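Local coordinates for protein DNA-entry nuclease inhibitor (Bacillus subtilis subsp. subtilis, PDB 4MQD) that inhibits the DNA-entry nuclease, whose DNA-degrading activity it restrains, and plays a role in the competence of cells to be transformed, at residues W114-E119 against T127-A132. Numbering follows the deposited sequence.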
# COMPACT_ATOMS: atom_id res chain seq x y z
N TRP A 114 2.98 8.81 -4.22
CA TRP A 114 3.73 7.78 -3.50
C TRP A 114 4.98 7.42 -4.28
O TRP A 114 4.90 7.15 -5.49
CB TRP A 114 2.89 6.51 -3.32
CG TRP A 114 1.75 6.62 -2.37
CD1 TRP A 114 1.77 6.34 -1.03
CD2 TRP A 114 0.40 6.98 -2.68
NE1 TRP A 114 0.52 6.53 -0.49
CE2 TRP A 114 -0.34 6.92 -1.48
CE3 TRP A 114 -0.25 7.36 -3.86
CZ2 TRP A 114 -1.70 7.23 -1.42
CZ3 TRP A 114 -1.60 7.66 -3.80
CH2 TRP A 114 -2.31 7.60 -2.59
N THR A 115 6.12 7.42 -3.61
CA THR A 115 7.38 6.97 -4.20
C THR A 115 7.57 5.48 -3.91
O THR A 115 7.72 5.08 -2.76
CB THR A 115 8.58 7.75 -3.64
OG1 THR A 115 8.43 9.14 -3.95
CG2 THR A 115 9.89 7.24 -4.24
N VAL A 116 7.56 4.67 -4.97
CA VAL A 116 7.73 3.22 -4.87
C VAL A 116 8.99 2.82 -5.63
O VAL A 116 8.96 2.65 -6.85
CB VAL A 116 6.51 2.47 -5.45
CG1 VAL A 116 6.63 0.97 -5.20
CG2 VAL A 116 5.22 3.02 -4.86
N PRO A 117 10.13 2.66 -4.92
CA PRO A 117 11.38 2.28 -5.59
C PRO A 117 11.29 0.93 -6.29
O PRO A 117 10.47 0.09 -5.92
CB PRO A 117 12.40 2.22 -4.45
CG PRO A 117 11.78 2.95 -3.30
CD PRO A 117 10.30 2.81 -3.46
N ALA A 118 12.15 0.73 -7.29
CA ALA A 118 12.17 -0.50 -8.10
C ALA A 118 12.08 -1.77 -7.26
O ALA A 118 11.33 -2.69 -7.59
CB ALA A 118 13.42 -0.53 -8.96
N GLU A 119 12.84 -1.78 -6.17
CA GLU A 119 12.89 -2.91 -5.24
C GLU A 119 11.53 -3.28 -4.63
O GLU A 119 11.32 -4.44 -4.26
CB GLU A 119 13.89 -2.58 -4.13
CG GLU A 119 14.24 -3.73 -3.21
CD GLU A 119 15.41 -3.40 -2.30
OE1 GLU A 119 15.73 -2.20 -2.12
OE2 GLU A 119 16.02 -4.35 -1.76
N THR A 127 8.77 3.61 -9.37
CA THR A 127 7.39 3.83 -9.73
C THR A 127 6.81 4.95 -8.88
O THR A 127 6.99 4.98 -7.66
CB THR A 127 6.56 2.55 -9.55
OG1 THR A 127 7.14 1.49 -10.32
CG2 THR A 127 5.11 2.76 -9.99
N TYR A 128 6.12 5.88 -9.53
CA TYR A 128 5.50 7.01 -8.85
C TYR A 128 3.99 6.98 -9.07
O TYR A 128 3.52 7.17 -10.19
CB TYR A 128 6.12 8.32 -9.31
CG TYR A 128 7.58 8.41 -8.93
CD1 TYR A 128 7.96 8.93 -7.69
CD2 TYR A 128 8.58 7.95 -9.78
CE1 TYR A 128 9.29 8.99 -7.32
CE2 TYR A 128 9.92 8.01 -9.42
CZ TYR A 128 10.27 8.53 -8.19
OH TYR A 128 11.59 8.60 -7.82
N ILE A 129 3.25 6.70 -8.00
CA ILE A 129 1.80 6.60 -8.06
C ILE A 129 1.21 7.96 -7.70
O ILE A 129 1.52 8.51 -6.65
CB ILE A 129 1.25 5.52 -7.10
CG1 ILE A 129 1.87 4.16 -7.42
CG2 ILE A 129 -0.27 5.45 -7.18
CD1 ILE A 129 1.51 3.06 -6.43
N ILE A 130 0.37 8.48 -8.59
CA ILE A 130 -0.21 9.81 -8.42
C ILE A 130 -1.74 9.71 -8.42
O ILE A 130 -2.34 9.42 -9.45
CB ILE A 130 0.26 10.76 -9.54
CG1 ILE A 130 1.80 10.82 -9.57
CG2 ILE A 130 -0.32 12.16 -9.33
CD1 ILE A 130 2.37 11.51 -10.79
N ASP A 131 -2.34 9.94 -7.26
CA ASP A 131 -3.80 9.86 -7.10
C ASP A 131 -4.39 11.26 -6.91
O ASP A 131 -4.10 11.94 -5.92
CB ASP A 131 -4.16 8.96 -5.92
CG ASP A 131 -5.67 8.73 -5.77
OD1 ASP A 131 -6.41 8.81 -6.78
OD2 ASP A 131 -6.11 8.44 -4.64
N ALA A 132 -5.21 11.67 -7.87
CA ALA A 132 -5.97 12.91 -7.76
C ALA A 132 -7.32 12.59 -7.12
O ALA A 132 -8.15 11.91 -7.73
CB ALA A 132 -6.16 13.54 -9.13
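Trp114 and Ile129, and likewise Val116 and Thr127, are antiparallel hydrogen-bonded pairs, on short strand segments 114-116 and 127-132 whose N-to-C directions differ by 158°. Two backbone bonds close each pair; the shortest, Thr127 N to Val116 O, is 2.7 Å. Thr115 and Tyr128 form the non-hydrogen-bonded pair between them, and Tyr128 CA adds a C-H...O contact to Trp114 O (3.4 Å). On the face bearing Trp114, the benzene edge of the indole spans two residues of the partner strand, crossing Ile129 obliquely and lying beside Asp131: CE3 meets Ile129 CG2 at 3.8 Å, and CZ3 meets Asp131 CB, in the ring plane, at 3.6 Å. Ile129 also sends CD1 to Val116 CG2 (4.0 Å). On the opposite face, Thr115 lies alongside Tyr128; OG1, set beside the backbone N (chi1 -61°), sits at the ring edge, near its plane, while CG2, anti to that N, packs 3.6 Å from Tyr128 CE1. Gln55 N is hydrogen-bonded to Tyr128 OH, and the rings of Phe20 and Tyr128 meet edge-to-face. An alanine at Tyr128 would probably leave Gln55 N without this partner and open a gap beside Thr115. Four backbone bonds thus fix the hairpin register, while Tyr128 links its sheet to Gln55.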